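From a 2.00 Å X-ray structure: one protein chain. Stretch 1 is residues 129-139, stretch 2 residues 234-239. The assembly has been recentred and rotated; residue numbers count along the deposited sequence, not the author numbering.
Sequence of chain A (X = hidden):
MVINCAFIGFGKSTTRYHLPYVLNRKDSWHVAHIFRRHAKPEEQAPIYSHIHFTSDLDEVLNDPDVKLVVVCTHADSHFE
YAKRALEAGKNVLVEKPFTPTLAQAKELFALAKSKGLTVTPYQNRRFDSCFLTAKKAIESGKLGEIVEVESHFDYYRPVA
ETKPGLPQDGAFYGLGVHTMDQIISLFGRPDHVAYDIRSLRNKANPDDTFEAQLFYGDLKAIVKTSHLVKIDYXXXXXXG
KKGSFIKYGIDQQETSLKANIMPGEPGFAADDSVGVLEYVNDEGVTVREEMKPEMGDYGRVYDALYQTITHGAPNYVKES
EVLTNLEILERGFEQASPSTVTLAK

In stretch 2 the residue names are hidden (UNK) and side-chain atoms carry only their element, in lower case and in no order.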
# COMPACT_ATOMS: atom_id res chain seq x y z
N SER A 129 -0.09 -5.29 21.52
CA SER A 129 -0.25 -6.71 21.22
C SER A 129 -0.18 -7.04 19.73
O SER A 129 0.41 -8.04 19.35
CB SER A 129 -1.57 -7.25 21.79
OG SER A 129 -2.66 -6.55 21.24
N CYS A 130 -0.80 -6.21 18.90
CA CYS A 130 -0.79 -6.41 17.45
C CYS A 130 0.66 -6.41 16.93
O CYS A 130 1.08 -7.33 16.21
CB CYS A 130 -1.60 -5.31 16.76
SG CYS A 130 -1.36 -3.64 17.45
N PHE A 131 1.40 -5.38 17.31
CA PHE A 131 2.79 -5.26 16.91
C PHE A 131 3.63 -6.44 17.41
O PHE A 131 4.39 -7.05 16.64
CB PHE A 131 3.37 -3.95 17.46
CG PHE A 131 4.85 -3.82 17.26
CD1 PHE A 131 5.39 -3.72 15.99
CD2 PHE A 131 5.71 -3.85 18.36
CE1 PHE A 131 6.77 -3.65 15.81
CE2 PHE A 131 7.10 -3.79 18.18
CZ PHE A 131 7.62 -3.68 16.91
N LEU A 132 3.50 -6.78 18.69
CA LEU A 132 4.27 -7.89 19.24
C LEU A 132 4.00 -9.21 18.53
O LEU A 132 4.90 -10.05 18.40
CB LEU A 132 4.02 -8.05 20.74
CG LEU A 132 4.50 -6.93 21.67
CD1 LEU A 132 4.06 -7.24 23.08
CD2 LEU A 132 6.02 -6.79 21.60
N THR A 133 2.77 -9.41 18.07
CA THR A 133 2.44 -10.64 17.36
C THR A 133 3.16 -10.64 16.01
O THR A 133 3.71 -11.64 15.60
CB THR A 133 0.90 -10.78 17.11
OG1 THR A 133 0.19 -10.61 18.34
CG2 THR A 133 0.58 -12.17 16.56
N ALA A 134 3.16 -9.50 15.33
CA ALA A 134 3.84 -9.40 14.04
C ALA A 134 5.35 -9.62 14.24
O ALA A 134 6.00 -10.29 13.43
CB ALA A 134 3.58 -8.05 13.41
N LYS A 135 5.89 -9.05 15.32
CA LYS A 135 7.31 -9.19 15.64
C LYS A 135 7.62 -10.67 15.86
O LYS A 135 8.62 -11.19 15.35
CB LYS A 135 7.64 -8.37 16.91
CG LYS A 135 9.12 -8.36 17.32
CD LYS A 135 9.38 -7.34 18.44
CE LYS A 135 10.81 -7.43 19.00
NZ LYS A 135 11.08 -8.78 19.58
N LYS A 136 6.77 -11.36 16.61
CA LYS A 136 6.99 -12.78 16.87
C LYS A 136 6.99 -13.53 15.54
O LYS A 136 7.86 -14.37 15.30
CB LYS A 136 5.90 -13.32 17.80
CG LYS A 136 6.05 -14.80 18.15
CD LYS A 136 4.93 -15.26 19.07
CE LYS A 136 4.88 -16.79 19.19
NZ LYS A 136 4.46 -17.43 17.90
N ALA A 137 6.01 -13.23 14.69
CA ALA A 137 5.93 -13.88 13.38
C ALA A 137 7.21 -13.62 12.60
O ALA A 137 7.82 -14.55 12.06
CB ALA A 137 4.72 -13.37 12.60
N ILE A 138 7.63 -12.36 12.53
CA ILE A 138 8.85 -12.03 11.80
C ILE A 138 10.05 -12.79 12.37
O ILE A 138 10.83 -13.40 11.63
CB ILE A 138 9.13 -10.51 11.84
CG1 ILE A 138 8.10 -9.78 10.97
CG2 ILE A 138 10.54 -10.21 11.34
CD1 ILE A 138 8.15 -8.27 11.09
N GLU A 139 10.19 -12.78 13.70
CA GLU A 139 11.30 -13.45 14.35
C GLU A 139 11.21 -14.97 14.38
O GLU A 139 12.17 -15.63 14.77
CB GLU A 139 11.48 -12.91 15.78
CG GLU A 139 11.66 -11.40 15.87
CD GLU A 139 11.97 -10.91 17.28
OE1 GLU A 139 11.57 -11.58 18.25
OE2 GLU A 139 12.61 -9.84 17.41
N UNK A 234 -5.98 -4.59 7.30
CA UNK A 234 -5.49 -5.40 8.41
C UNK A 234 -4.59 -4.42 9.17
O UNK A 234 -4.11 -3.44 8.57
c UNK A 234 -5.41 -6.68 6.43
c UNK A 234 -4.67 -6.48 7.72
c UNK A 234 -5.77 -5.27 6.00
N UNK A 235 -4.35 -4.65 10.46
CA UNK A 235 -3.48 -3.77 11.25
C UNK A 235 -2.02 -3.94 10.78
O UNK A 235 -1.27 -2.96 10.69
n UNK A 235 -0.87 -0.87 13.27
c UNK A 235 -2.00 -0.93 14.26
c UNK A 235 -3.58 -4.12 12.74
c UNK A 235 -2.66 -3.29 13.63
c UNK A 235 -3.12 -1.84 13.74
N UNK A 236 -1.62 -5.18 10.51
CA UNK A 236 -0.28 -5.46 10.00
C UNK A 236 -0.33 -6.53 8.93
O UNK A 236 -1.15 -7.46 8.99
c UNK A 236 0.51 -4.86 13.34
c UNK A 236 2.14 -4.07 11.76
c UNK A 236 1.95 -3.01 13.92
c UNK A 236 0.92 -3.89 14.26
c UNK A 236 2.56 -3.10 12.67
c UNK A 236 1.12 -4.95 12.08
c UNK A 236 0.67 -5.99 11.10
N UNK A 237 0.56 -6.40 7.96
CA UNK A 237 0.69 -7.36 6.87
C UNK A 237 2.19 -7.56 6.74
O UNK A 237 2.94 -6.59 6.73
c UNK A 237 -1.33 -6.54 5.59
c UNK A 237 0.46 -7.82 4.41
c UNK A 237 0.17 -6.81 5.53
c UNK A 237 -1.89 -5.99 4.30
N UNK A 238 2.63 -8.81 6.66
CA UNK A 238 4.06 -9.10 6.50
C UNK A 238 4.17 -10.20 5.45
O UNK A 238 3.50 -11.23 5.55
c UNK A 238 4.53 -8.64 8.93
c UNK A 238 4.70 -9.64 7.80
c UNK A 238 6.19 -9.92 7.56
N UNK A 239 5.00 -9.97 4.44
CA UNK A 239 5.20 -10.95 3.38
C UNK A 239 6.67 -11.30 3.32
O UNK A 239 7.52 -10.41 3.29
c UNK A 239 2.47 -9.18 1.67
c UNK A 239 1.14 -10.91 1.92
n UNK A 239 2.39 -11.33 2.04
c UNK A 239 4.74 -10.40 2.01
n UNK A 239 1.16 -9.61 1.69
c UNK A 239 3.25 -10.26 1.89

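Position 234 carries three side-chain carbons and no other element, and the chain of carbons closes onto the backbone N to make a five-membered ring. It lies out of reach of stretch 1. A ring that includes its own backbone nitrogen identifies proline, P234.

Position 235 has four carbons in an unbranched row ending in a nitrogen. Its CA-to-CB bond points toward the helix, and the carbon row packs on C130. An unbranched row of this kind is the signature of lysine. In K235, CG lies 3.9 Å from C130 CB, while the terminal amine is hydrogen-bonded elsewhere in the structure, so this long side chain offers the helix its hydrocarbon portion.

At position 236 a single carbon leads to a ring of six carbons, with no heteroatom. The ring reaches three helix residues: C130, F131 and A134. That is phenylalanine; a tyrosine would need an oxygen beyond the ring. For F236, the closest approach is CE1 to F131 N at 3.4 Å; CE1 also lies 3.8 Å from C130 CB, and CZ is 3.9 Å from F131 CB. A134 CB sits over one face, 4.2 Å from F236 CG. C130 SG lies at the edge of the F236 ring, 5.3 Å from its centroid.

Position 237 shows four carbons, forked at the first, with one arm two carbons long, and the side chain makes no contact with the helix. The fork with unequal arms is isoleucine. As expected for alternation along a strand, the CA-to-CB bond of I237 points away from the helix.

Position 238 bears three carbons, one carrying the other two, and its CA-to-CB bond points toward the helix, where one of the carbons meets I138. This compact fork is valine. V238 CG1 packs against I138 CG1 at 3.9 Å; the CA-to-CB bond of I138 points sideways, but the end of its side chain comes nearer to the strand.

Position 239 has one carbon followed by a five-membered ring of three carbons and two nitrogens, and it is out of reach of stretch 1. The ring is that of histidine, and ND1 of H239 is hydrogen-bonded elsewhere in the structure.

The helix and strand run nearly parallel, their axes 7° apart in direction and 9.4 Å apart at closest approach. No hydrogen bond or salt bridge links them, and the 291 Å² of buried surface rests on apolar packing. F236 contributes the largest share, with K235 packing beside it on C130 and V238 extending the contact to I138, a turn beyond A134.

Stretch 2, residues 234-239: PKFIVH
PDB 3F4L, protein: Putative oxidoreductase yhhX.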